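Local coordinates for protein beta-alanyl-CoA:ammonia lyase 2 (Clostridium propionicum, PDB 4MZQ) that probably acts as a lyase that releases ammonia from beta-alanyl-CoA, and binds propionyl coenzyme A and zinc, at residues G21-G26 against P62-D67; G79-T84 against S121-K126. All coordinates share one frame; numbering follows the deposited sequence.

Both contacts are partly buried, and they lie on opposite sides of the chain's centre, with centres about 32 Å apart and nearest atoms about 15 Å apart. Contact 1 ties the short strand 23-24 to the loop leading out of strand 50-59; contact 2 joins strands 82-95 and 106-123 of the main sheet at their open end. The first is a single backbone bridge padded by leucine and valine methyls beside the sulfur end of the pantetheine arm. The second is regular antiparallel pairing extended by polar side chains at the 3'-phosphate. The coenzyme A at contact 1 also reaches residues 80-82 of a second subunit, so the two contacts probably serve opposite ends of one site.

Contact 1. Residues G21-G26 against P62-D67; sequences GNLVNG and PVYVGD. With 1VU (propionyl Coenzyme A), chain R.
Leu-23 and Tyr-64 form a single backbone bridge, their CA atoms 4.8 Å apart, where residues 21-24 and 62-65 run at 101° to one another. Two hydrogen bonds secure it: Val-24 N to Val-63 O at 2.8 Å, and Val-65 N to Asn-22 O at 3.1 Å. On one side of the bridge Leu-23 does the reaching. Its CB starts away from the loop, but chi1 of 180° with chi2 of 66° swings Leu-23 CD1 back to 3.9 Å from Tyr-64 CE1. The same methyl also touches CB of Pro-62. The tyrosine ring turns its edge to Gly-21 O, which lies near the ring plane at 3.8 Å from Tyr-64 CD1. Val-24 and Val-63 meet through Val-24 CB and Val-63 CG1, 4.0 Å apart, while CG2 of Val-65 packs on the Asn-22 amide at OD1. The loop is braced from within. Residues 64-67 form a type II turn with Gly-66 at positive phi, and Tyr-64 N bonds to Asp-67 OD2 at 2.8 Å from above the carboxylate plane; Lys-91 makes a salt bridge to that same oxygen. At the other end a water takes a hydrogen bond from Val-63 N at 2.7 Å and is also bonded to Val-24 O and to O1 of propionyl coenzyme A, so both backbones share in lining the pantetheine arm. Strand 23-24 pairs with strand 17-19 and leads into helix 27-45, and the loop links strand 50-59 to strand 68-78 of the hot-dog sheet. Met-12 lies against Val-24 and Val-63, while Leu-50 of the second subunit packs on Leu-23 and Thr-20 of the third on Val-65.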
ATOM      1  N   GLY A  21       8.162   7.647  14.400  1.00 11.39           N
ATOM      2  CA  GLY A  21       7.349   8.217  15.463  1.00 10.31           C
ATOM      3  C   GLY A  21       5.888   8.383  15.111  1.00  9.39           C
ATOM      4  O   GLY A  21       5.210   9.257  15.666  1.00 10.36           O
ATOM      5  N   ASN A  22       5.417   7.555  14.181  1.00  9.13           N
ATOM      6  CA  ASN A  22       4.031   7.585  13.721  1.00 10.93           C
ATOM      7  C   ASN A  22       3.629   8.909  13.067  1.00  8.80           C
ATOM      8  O   ASN A  22       2.460   9.281  13.074  1.00  9.87           O
ATOM      9  CB  ASN A  22       3.110   7.261  14.893  1.00 11.60           C
ATOM     10  CG  ASN A  22       3.225   5.819  15.313  1.00 13.91           C
ATOM     11  OD1 ASN A  22       3.010   4.926  14.507  1.00 15.27           O
ATOM     12  ND2 ASN A  22       3.611   5.586  16.565  1.00 16.04           N
ATOM     13  N   LEU A  23       4.611   9.606  12.506  1.00  8.92           N
ATOM     14  CA  LEU A  23       4.401  10.909  11.881  1.00  8.74           C
ATOM     15  C   LEU A  23       3.972  10.755  10.432  1.00  8.44           C
ATOM     16  O   LEU A  23       4.665  10.120   9.634  1.00  8.51           O
ATOM     17  CB  LEU A  23       5.678  11.746  11.948  1.00  9.49           C
ATOM     18  CG  LEU A  23       5.622  13.145  11.327  1.00 11.88           C
ATOM     19  CD1 LEU A  23       4.661  14.064  12.093  1.00 12.96           C
ATOM     20  CD2 LEU A  23       7.017  13.732  11.293  1.00 13.82           C
ATOM     21  N   VAL A  24       2.833  11.354  10.102  1.00  8.22           N
ATOM     22  CA  VAL A  24       2.324  11.337   8.736  1.00  8.95           C
ATOM     23  C   VAL A  24       3.034  12.437   7.942  1.00  9.03           C
ATOM     24  O   VAL A  24       3.301  13.528   8.468  1.00 10.79           O
ATOM     25  CB  VAL A  24       0.792  11.541   8.711  1.00  9.36           C
ATOM     26  CG1 VAL A  24       0.284  11.544   7.282  1.00  8.15           C
ATOM     27  CG2 VAL A  24       0.108  10.446   9.512  1.00  8.81           C
ATOM     28  N   ASN A  25       3.367  12.154   6.684  1.00  8.26           N
ATOM     29  CA  ASN A  25       3.996  13.165   5.861  1.00  9.63           C
ATOM     30  C   ASN A  25       2.998  14.218   5.366  1.00  9.60           C
ATOM     31  O   ASN A  25       1.799  13.957   5.214  1.00  8.11           O
ATOM     32  CB  ASN A  25       4.742  12.514   4.684  1.00  8.93           C
ATOM     33  CG  ASN A  25       3.854  11.632   3.802  1.00 10.94           C
ATOM     34  OD1 ASN A  25       2.830  11.098   4.235  1.00 11.56           O
ATOM     35  ND2 ASN A  25       4.277  11.458   2.552  1.00 12.01           N
ATOM     36  N   GLY A  26       3.493  15.429   5.140  1.00 10.45           N
ATOM     37  CA  GLY A  26       2.643  16.488   4.641  1.00 10.19           C
ATOM     38  C   GLY A  26       2.009  16.170   3.302  1.00  9.26           C
ATOM     39  O   GLY A  26       0.907  16.630   3.001  1.00 11.11           O
ATOM     40  N   PRO A  62       1.460  19.179  13.130  1.00 10.32           N
ATOM     41  CA  PRO A  62       1.803  17.807  12.736  1.00  9.60           C
ATOM     42  C   PRO A  62       0.621  16.848  12.799  1.00  9.21           C
ATOM     43  O   PRO A  62      -0.290  17.035  13.619  1.00 10.53           O
ATOM     44  CB  PRO A  62       2.869  17.401  13.755  1.00 10.88           C
ATOM     45  CG  PRO A  62       2.544  18.208  14.961  1.00 12.62           C
ATOM     46  CD  PRO A  62       1.934  19.505  14.483  1.00 12.91           C
ATOM     47  N   VAL A  63       0.673  15.816  11.961  1.00  7.76           N
ATOM     48  CA  VAL A  63      -0.378  14.813  11.872  1.00  8.35           C
ATOM     49  C   VAL A  63       0.203  13.429  12.187  1.00  9.22           C
ATOM     50  O   VAL A  63       1.290  13.102  11.724  1.00  8.75           O
ATOM     51  CB  VAL A  63      -1.013  14.831  10.473  1.00  6.77           C
ATOM     52  CG1 VAL A  63      -2.110  13.763  10.358  1.00  6.26           C
ATOM     53  CG2 VAL A  63      -1.583  16.206  10.185  1.00  8.89           C
ATOM     54  N   TYR A  64      -0.533  12.641  12.984  1.00  8.76           N
ATOM     55  CA  TYR A  64      -0.084  11.338  13.488  1.00 10.01           C
ATOM     56  C   TYR A  64      -1.087  10.237  13.192  1.00  8.29           C
ATOM     57  O   TYR A  64      -2.274  10.494  12.950  1.00  9.78           O
ATOM     58  CB  TYR A  64       0.161  11.395  15.005  1.00 10.47           C
ATOM     59  CG  TYR A  64       1.262  12.358  15.389  1.00 11.69           C
ATOM     60  CD1 TYR A  64       2.594  11.965  15.378  1.00 12.68           C
ATOM     61  CD2 TYR A  64       0.966  13.673  15.725  1.00 12.42           C
ATOM     62  CE1 TYR A  64       3.606  12.862  15.699  1.00 14.03           C
ATOM     63  CE2 TYR A  64       1.967  14.574  16.054  1.00 14.07           C
ATOM     64  CZ  TYR A  64       3.283  14.162  16.036  1.00 15.65           C
ATOM     65  OH  TYR A  64       4.284  15.055  16.367  1.00 20.06           O
ATOM     66  N   VAL A  65      -0.591   9.006  13.212  1.00  8.81           N
ATOM     67  CA  VAL A  65      -1.452   7.821  13.228  1.00  8.61           C
ATOM     68  C   VAL A  65      -2.511   7.972  14.299  1.00  9.13           C
ATOM     69  O   VAL A  65      -2.205   8.380  15.424  1.00 10.07           O
ATOM     70  CB  VAL A  65      -0.637   6.555  13.497  1.00  8.62           C
ATOM     71  CG1 VAL A  65      -1.546   5.315  13.589  1.00  9.48           C
ATOM     72  CG2 VAL A  65       0.401   6.386  12.399  1.00  9.10           C
ATOM     73  N   GLY A  66      -3.755   7.676  13.943  1.00  8.21           N
ATOM     74  CA  GLY A  66      -4.869   7.776  14.875  1.00  8.65           C
ATOM     75  C   GLY A  66      -5.580   9.117  14.826  1.00  8.68           C
ATOM     76  O   GLY A  66      -6.611   9.318  15.479  1.00  9.49           O
ATOM     77  N   ASP A  67      -5.050  10.052  14.048  1.00 10.58           N
ATOM     78  CA  ASP A  67      -5.748  11.316  13.875  1.00 11.26           C
ATOM     79  C   ASP A  67      -6.911  11.131  12.917  1.00 13.19           C
ATOM     80  O   ASP A  67      -6.769  10.494  11.884  1.00 12.40           O
ATOM     81  CB  ASP A  67      -4.815  12.391  13.328  1.00 10.21           C
ATOM     82  CG  ASP A  67      -3.859  12.934  14.368  1.00 10.30           C
ATOM     83  OD1 ASP A  67      -3.995  12.626  15.578  1.00  9.22           O
ATOM     84  OD2 ASP A  67      -2.966  13.700  13.961  1.00 10.17           O
TER
HETATM   85  O14 1VU R 201      13.496  32.965  10.656  1.00 20.26           O
HETATM   86  P2  1VU R 201      13.556  31.478  10.400  1.00 16.85           P
HETATM   87  O15 1VU R 201      13.625  30.644  11.652  1.00 15.81           O
HETATM   88  O16 1VU R 201      14.557  31.040   9.344  1.00 16.94           O
HETATM   89  O13 1VU R 201      12.102  31.238   9.749  1.00 15.64           O
HETATM   90  C23 1VU R 201      10.916  31.109  10.523  1.00 16.71           C
HETATM   91  C22 1VU R 201       9.738  31.416   9.626  1.00 17.42           C
HETATM   92  O12 1VU R 201      10.038  32.531   8.790  1.00 18.28           O
HETATM   93  C16 1VU R 201       9.642  30.125   8.829  1.00 17.93           C
HETATM   94  N2  1VU R 201       8.313  29.780   8.269  1.00 17.06           N
HETATM   95  C21 1VU R 201       8.101  29.487   6.988  1.00 16.39           C
HETATM   96  N6  1VU R 201       8.922  29.463   5.907  1.00 14.93           N
HETATM   97  C20 1VU R 201       8.434  29.141   4.702  1.00 16.76           C
HETATM   98  N5  1VU R 201       7.142  28.836   4.541  1.00 16.45           N
HETATM   99  C19 1VU R 201       6.287  28.848   5.589  1.00 16.38           C
HETATM  100  N4  1VU R 201       4.979  28.544   5.387  1.00 17.07           N
HETATM  101  C18 1VU R 201       6.761  29.183   6.847  1.00 17.59           C
HETATM  102  N3  1VU R 201       6.187  29.288   8.076  1.00 18.18           N
HETATM  103  C17 1VU R 201       7.159  29.648   8.942  1.00 16.78           C
HETATM  104  O11 1VU R 201       9.986  29.086   9.749  1.00 18.07           O
HETATM  105  C15 1VU R 201      10.739  29.629  10.842  1.00 17.53           C
HETATM  106  C14 1VU R 201      10.065  29.412  12.197  1.00 19.03           C
HETATM  107  O10 1VU R 201       8.791  30.050  12.194  1.00 21.11           O
HETATM  108  P1  1VU R 201       7.850  30.103  13.503  1.00 29.47           P
HETATM  109  O8  1VU R 201       8.732  30.321  14.709  1.00 30.55           O
HETATM  110  O9  1VU R 201       6.691  31.014  13.199  1.00 28.94           O
HETATM  111  O7  1VU R 201       7.361  28.571  13.535  1.00 22.76           O
HETATM  112  P   1VU R 201       5.821  28.109  13.414  1.00 26.53           P
HETATM  113  O5  1VU R 201       5.041  28.627  14.602  1.00 25.87           O
HETATM  114  O6  1VU R 201       5.334  28.378  12.009  1.00 28.35           O
HETATM  115  O4  1VU R 201       6.045  26.532  13.634  1.00 18.10           O
HETATM  116  C13 1VU R 201       6.625  25.756  12.592  1.00 17.13           C
HETATM  117  C10 1VU R 201       6.266  24.295  12.788  1.00 15.45           C
HETATM  118  C11 1VU R 201       6.943  23.463  11.700  1.00 13.85           C
HETATM  119  C12 1VU R 201       6.705  23.823  14.169  1.00 17.21           C
HETATM  120  C9  1VU R 201       4.744  24.177  12.640  1.00 14.50           C
HETATM  121  O3  1VU R 201       4.347  24.953  11.496  1.00 15.14           O
HETATM  122  C8  1VU R 201       4.299  22.755  12.441  1.00 14.27           C
HETATM  123  O2  1VU R 201       4.312  21.949  13.374  1.00 15.37           O
HETATM  124  N1  1VU R 201       3.891  22.450  11.208  1.00 12.42           N
HETATM  125  C7  1VU R 201       3.611  21.090  10.761  1.00 11.28           C
HETATM  126  C6  1VU R 201       4.832  20.486  10.073  1.00 10.73           C
HETATM  127  C5  1VU R 201       4.536  19.116   9.514  1.00 13.01           C
HETATM  128  O1  1VU R 201       3.831  18.327  10.141  1.00 13.44           O
HETATM  129  N   1VU R 201       5.094  18.853   8.336  1.00 12.80           N
HETATM  130  C4  1VU R 201       4.850  17.611   7.610  1.00 13.60           C
HETATM  131  C3  1VU R 201       5.493  16.395   8.265  1.00 14.70           C
HETATM  132  S   1VU R 201       7.302  16.365   8.065  1.00 16.11           S
HETATM  133  O   HOH W   1       2.451  15.766   9.869  1.00 11.46           O

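Contact 2. Residues G79-T84 against S121-K126; sequences GNQSYT and SLFIAK. With 1VU (propionyl Coenzyme A), chain M.
Gln-81, Tyr-83 and Lys-126 together account for nearly half of the surface buried here, where strands 82-84 and 121-123 pair antiparallel, with the turn 79-81 before the one and loop 124-126 after the other. Gln-81 extends from CG, and its OE1 takes Lys-126 N on a lone pair at 2.9 Å, continuing the ladder with a side chain in place of a backbone carbonyl. Gln-81 CB sits 3.6 Å from Phe-123 CE1; the two side chains run side by side in the same direction, amide and ring planes 62° apart. Gln-81 O accepts Ile-124 N.

Tyr-83 and Leu-122 exchange two backbone bonds, each 2.9 Å (Tyr-83 N to Leu-122 O, Leu-122 N to Tyr-83 O). Beyond them Tyr-83 CE1 comes to 3.6 Å from Ile-124 CG1, while the tyrosine OH bonds to the zinc ligand Asp-45. Lys-126 bends at chi2 and chi3 to bring NZ back to Asn-80 O at 3.1 Å, from above the carbonyl plane, and weakly to OD1; Gln-129 OE1 holds the same ammonium.

The backbone N atoms of Asn-80, Gln-81 and Ser-82 all turn to the 3'-phosphate of coenzyme A: Gln-81 N meets O15 at 2.7 Å, and Ser-82 OG meets O16 at 2.7 Å. The chemistry implies that the turn 79-81 and the start of strand 82-95 grip the phosphate by neutral donors, while Tyr-83, next in the strand, adjoins the zinc site.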
ATOM      1  N   GLY A  79     -12.076  30.104 -14.346  1.00 12.15           N
ATOM      2  CA  GLY A  79     -11.398  30.786 -15.435  1.00 13.59           C
ATOM      3  C   GLY A  79     -11.873  30.275 -16.779  1.00 14.36           C
ATOM      4  O   GLY A  79     -13.037  29.914 -16.928  1.00 15.99           O
ATOM      5  N   ASN A  80     -10.977  30.251 -17.760  1.00 14.58           N
ATOM      6  CA  ASN A  80     -11.314  29.743 -19.085  1.00 15.46           C
ATOM      7  C   ASN A  80     -11.152  28.226 -19.088  1.00 14.83           C
ATOM      8  O   ASN A  80     -12.127  27.484 -19.231  1.00 15.72           O
ATOM      9  CB  ASN A  80     -10.440  30.390 -20.164  1.00 17.98           C
ATOM     10  CG  ASN A  80     -10.745  29.866 -21.552  1.00 23.37           C
ATOM     11  OD1 ASN A  80     -11.867  29.457 -21.833  1.00 25.51           O
ATOM     12  ND2 ASN A  80      -9.745  29.871 -22.429  1.00 25.71           N
ATOM     13  N   GLN A  81      -9.912  27.777 -18.916  1.00 12.87           N
ATOM     14  CA  GLN A  81      -9.634  26.362 -18.758  1.00 12.79           C
ATOM     15  C   GLN A  81      -9.091  26.071 -17.365  1.00 12.19           C
ATOM     16  O   GLN A  81      -8.799  24.919 -17.047  1.00 13.23           O
ATOM     17  CB  GLN A  81      -8.650  25.888 -19.837  1.00 11.70           C
ATOM     18  CG  GLN A  81      -9.241  25.970 -21.247  1.00 12.39           C
ATOM     19  CD  GLN A  81      -8.299  25.446 -22.305  1.00 12.73           C
ATOM     20  OE1 GLN A  81      -8.591  24.461 -22.979  1.00 14.25           O
ATOM     21  NE2 GLN A  81      -7.152  26.098 -22.454  1.00 13.70           N
ATOM     22  N   SER A  82      -8.973  27.103 -16.533  1.00 10.67           N
ATOM     23  CA  SER A  82      -8.472  26.909 -15.169  1.00 10.48           C
ATOM     24  C   SER A  82      -9.548  27.223 -14.137  1.00 11.39           C
ATOM     25  O   SER A  82     -10.508  27.939 -14.408  1.00 11.45           O
ATOM     26  CB  SER A  82      -7.225  27.759 -14.900  1.00 12.72           C
ATOM     27  OG  SER A  82      -7.577  29.097 -14.583  1.00 12.94           O
ATOM     28  N   TYR A  83      -9.379  26.634 -12.961  1.00 12.85           N
ATOM     29  CA  TYR A  83     -10.279  26.787 -11.823  1.00 11.31           C
ATOM     30  C   TYR A  83      -9.394  26.954 -10.611  1.00 12.06           C
ATOM     31  O   TYR A  83      -8.542  26.113 -10.360  1.00 13.50           O
ATOM     32  CB  TYR A  83     -11.194  25.562 -11.628  1.00 11.51           C
ATOM     33  CG  TYR A  83     -11.925  25.120 -12.880  1.00 10.96           C
ATOM     34  CD1 TYR A  83     -11.253  24.466 -13.910  1.00 11.05           C
ATOM     35  CD2 TYR A  83     -13.285  25.345 -13.024  1.00  8.68           C
ATOM     36  CE1 TYR A  83     -11.911  24.072 -15.061  1.00 12.62           C
ATOM     37  CE2 TYR A  83     -13.953  24.960 -14.177  1.00 10.98           C
ATOM     38  CZ  TYR A  83     -13.262  24.311 -15.187  1.00 11.37           C
ATOM     39  OH  TYR A  83     -13.913  23.907 -16.331  1.00 12.96           O
ATOM     40  N   THR A  84      -9.582  28.035  -9.867  1.00 12.85           N
ATOM     41  CA  THR A  84      -8.753  28.298  -8.699  1.00 13.92           C
ATOM     42  C   THR A  84      -9.535  27.958  -7.436  1.00 12.31           C
ATOM     43  O   THR A  84     -10.672  28.391  -7.260  1.00 13.66           O
ATOM     44  CB  THR A  84      -8.280  29.750  -8.679  1.00 15.21           C
ATOM     45  OG1 THR A  84      -7.612  30.040  -9.915  1.00 17.83           O
ATOM     46  CG2 THR A  84      -7.318  29.992  -7.519  1.00 13.96           C
ATOM     47  N   SER A 121      -4.836  25.170  -8.283  1.00  9.78           N
ATOM     48  CA  SER A 121      -5.646  25.334  -9.473  1.00 10.11           C
ATOM     49  C   SER A 121      -5.684  24.054 -10.282  1.00 10.75           C
ATOM     50  O   SER A 121      -4.714  23.295 -10.296  1.00 12.12           O
ATOM     51  CB  SER A 121      -5.104  26.472 -10.336  1.00 11.24           C
ATOM     52  OG  SER A 121      -5.196  27.711  -9.657  1.00 12.79           O
ATOM     53  N   LEU A 122      -6.795  23.835 -10.968  1.00  8.39           N
ATOM     54  CA  LEU A 122      -6.968  22.653 -11.796  1.00  8.72           C
ATOM     55  C   LEU A 122      -7.407  23.064 -13.195  1.00  9.19           C
ATOM     56  O   LEU A 122      -7.923  24.161 -13.396  1.00  9.77           O
ATOM     57  CB  LEU A 122      -7.993  21.695 -11.163  1.00  8.55           C
ATOM     58  CG  LEU A 122      -7.637  21.193  -9.755  1.00  9.04           C
ATOM     59  CD1 LEU A 122      -8.254  22.118  -8.715  1.00 10.43           C
ATOM     60  CD2 LEU A 122      -8.119  19.763  -9.526  1.00  9.25           C
ATOM     61  N   PHE A 123      -7.208  22.155 -14.145  1.00 10.01           N
ATOM     62  CA  PHE A 123      -7.379  22.390 -15.573  1.00  9.62           C
ATOM     63  C   PHE A 123      -8.397  21.420 -16.165  1.00 10.04           C
ATOM     64  O   PHE A 123      -8.309  20.220 -15.942  1.00 10.01           O
ATOM     65  CB  PHE A 123      -6.025  22.224 -16.260  1.00  9.89           C
ATOM     66  CG  PHE A 123      -6.067  22.247 -17.767  1.00 11.80           C
ATOM     67  CD1 PHE A 123      -5.953  23.451 -18.448  1.00 13.43           C
ATOM     68  CD2 PHE A 123      -6.164  21.075 -18.500  1.00 12.32           C
ATOM     69  CE1 PHE A 123      -5.964  23.491 -19.831  1.00 13.97           C
ATOM     70  CE2 PHE A 123      -6.180  21.104 -19.895  1.00 11.95           C
ATOM     71  CZ  PHE A 123      -6.075  22.314 -20.558  1.00 12.18           C
ATOM     72  N   ILE A 124      -9.346  21.950 -16.933  1.00 13.47           N
ATOM     73  CA  ILE A 124     -10.161  21.125 -17.808  1.00 13.01           C
ATOM     74  C   ILE A 124     -10.131  21.756 -19.190  1.00 13.36           C
ATOM     75  O   ILE A 124     -10.570  22.888 -19.357  1.00 14.22           O
ATOM     76  CB  ILE A 124     -11.620  21.010 -17.331  1.00 12.22           C
ATOM     77  CG1 ILE A 124     -11.672  20.530 -15.879  1.00 12.05           C
ATOM     78  CG2 ILE A 124     -12.404  20.057 -18.244  1.00 12.01           C
ATOM     79  CD1 ILE A 124     -13.083  20.472 -15.320  1.00 11.49           C
ATOM     80  N   ALA A 125      -9.573  21.040 -20.161  1.00 13.89           N
ATOM     81  CA  ALA A 125      -9.537  21.519 -21.535  1.00 14.44           C
ATOM     82  C   ALA A 125     -10.945  21.892 -21.988  1.00 15.33           C
ATOM     83  O   ALA A 125     -11.914  21.233 -21.606  1.00 13.31           O
ATOM     84  CB  ALA A 125      -8.935  20.454 -22.456  1.00 15.40           C
ATOM     85  N   LYS A 126     -11.055  22.946 -22.792  1.00 15.68           N
ATOM     86  CA  LYS A 126     -12.355  23.478 -23.188  1.00 16.04           C
ATOM     87  C   LYS A 126     -13.272  22.391 -23.750  1.00 15.09           C
ATOM     88  O   LYS A 126     -14.453  22.329 -23.398  1.00 14.55           O
ATOM     89  CB  LYS A 126     -12.176  24.613 -24.207  1.00 17.31           C
ATOM     90  CG  LYS A 126     -13.469  25.328 -24.616  1.00 18.16           C
ATOM     91  CD  LYS A 126     -14.234  25.911 -23.415  1.00 20.64           C
ATOM     92  CE  LYS A 126     -13.433  26.974 -22.671  1.00 21.05           C
ATOM     93  NZ  LYS A 126     -14.172  27.605 -21.511  1.00 19.04           N
TER
HETATM   94  O14 1VU M 201      -6.954  31.476 -18.716  1.00 13.88           O
HETATM   95  P2  1VU M 201      -7.288  30.145 -18.069  1.00 14.24           P
HETATM   96  O15 1VU M 201      -7.594  29.055 -19.061  1.00 14.52           O
HETATM   97  O16 1VU M 201      -8.261  30.261 -16.920  1.00 13.80           O
HETATM   98  O13 1VU M 201      -5.921  29.727 -17.312  1.00 13.11           O
HETATM   99  C23 1VU M 201      -4.812  29.134 -17.990  1.00 12.78           C
HETATM  100  C22 1VU M 201      -3.586  29.402 -17.147  1.00 13.75           C
HETATM  101  O12 1VU M 201      -3.518  30.744 -16.623  1.00 15.06           O
HETATM  102  C16 1VU M 201      -3.758  28.359 -16.051  1.00 13.59           C
HETATM  103  N2  1VU M 201      -2.501  27.915 -15.432  1.00 14.19           N
HETATM  104  C21 1VU M 201      -2.301  27.953 -14.121  1.00 12.82           C
HETATM  105  N6  1VU M 201      -3.081  28.375 -13.110  1.00 12.29           N
HETATM  106  C20 1VU M 201      -2.613  28.310 -11.856  1.00 10.99           C
HETATM  107  N5  1VU M 201      -1.393  27.841 -11.577  1.00 11.59           N
HETATM  108  C19 1VU M 201      -0.588  27.404 -12.567  1.00 12.29           C
HETATM  109  N4  1VU M 201       0.642  26.930 -12.286  1.00 14.33           N
HETATM  110  C18 1VU M 201      -1.038  27.459 -13.872  1.00 12.97           C
HETATM  111  N3  1VU M 201      -0.497  27.133 -15.067  1.00 14.91           N
HETATM  112  C17 1VU M 201      -1.409  27.419 -16.024  1.00 14.45           C
HETATM  113  O11 1VU M 201      -4.301  27.206 -16.691  1.00 12.70           O
HETATM  114  C15 1VU M 201      -4.907  27.606 -17.927  1.00 12.76           C
HETATM  115  C14 1VU M 201      -4.183  26.924 -19.087  1.00 13.02           C
HETATM  116  O10 1VU M 201      -2.814  27.343 -19.164  1.00 11.73           O
HETATM  117  P1  1VU M 201      -1.877  26.783 -20.341  1.00 15.68           P
HETATM  118  O8  1VU M 201      -2.627  26.965 -21.643  1.00 18.39           O
HETATM  119  O9  1VU M 201      -0.489  27.337 -20.196  1.00 19.10           O
HETATM  120  O7  1VU M 201      -1.914  25.214 -19.962  1.00 21.83           O
HETATM  121  P   1VU M 201      -0.620  24.273 -20.070  1.00 28.31           P
HETATM  122  O5  1VU M 201      -0.116  24.324 -21.497  1.00 25.83           O
HETATM  123  O6  1VU M 201       0.281  24.577 -18.893  1.00 31.13           O
HETATM  124  O4  1VU M 201      -1.300  22.838 -19.862  1.00 13.49           O
HETATM  125  C13 1VU M 201      -1.845  22.523 -18.579  1.00 13.96           C
HETATM  126  C10 1VU M 201      -1.769  21.014 -18.374  1.00 12.15           C
HETATM  127  C11 1VU M 201      -2.549  20.637 -17.114  1.00 12.46           C
HETATM  128  C12 1VU M 201      -2.329  20.295 -19.598  1.00 13.44           C
HETATM  129  C9  1VU M 201      -0.285  20.677 -18.230  1.00 12.90           C
HETATM  130  O3  1VU M 201       0.337  21.655 -17.383  1.00 15.34           O
HETATM  131  C8  1VU M 201      -0.069  19.298 -17.668  1.00 12.57           C
HETATM  132  O2  1VU M 201      -0.333  18.299 -18.320  1.00 15.43           O
HETATM  133  N1  1VU M 201       0.449  19.267 -16.450  1.00  9.64           N
HETATM  134  C7  1VU M 201       0.477  18.078 -15.614  1.00  9.51           C
HETATM  135  C6  1VU M 201      -0.844  17.966 -14.873  1.00  9.75           C
HETATM  136  C5  1VU M 201      -0.849  16.753 -13.969  1.00 10.81           C
HETATM  137  O1  1VU M 201      -0.382  15.695 -14.372  1.00 11.80           O
HETATM  138  N   1VU M 201      -1.379  16.927 -12.753  1.00 11.15           N
HETATM  139  C4  1VU M 201      -1.375  15.866 -11.744  1.00 11.53           C
HETATM  140  C3  1VU M 201      -2.308  14.680 -12.035  1.00 11.68           C
HETATM  141  S   1VU M 201      -4.063  15.140 -11.931  1.00 15.68           S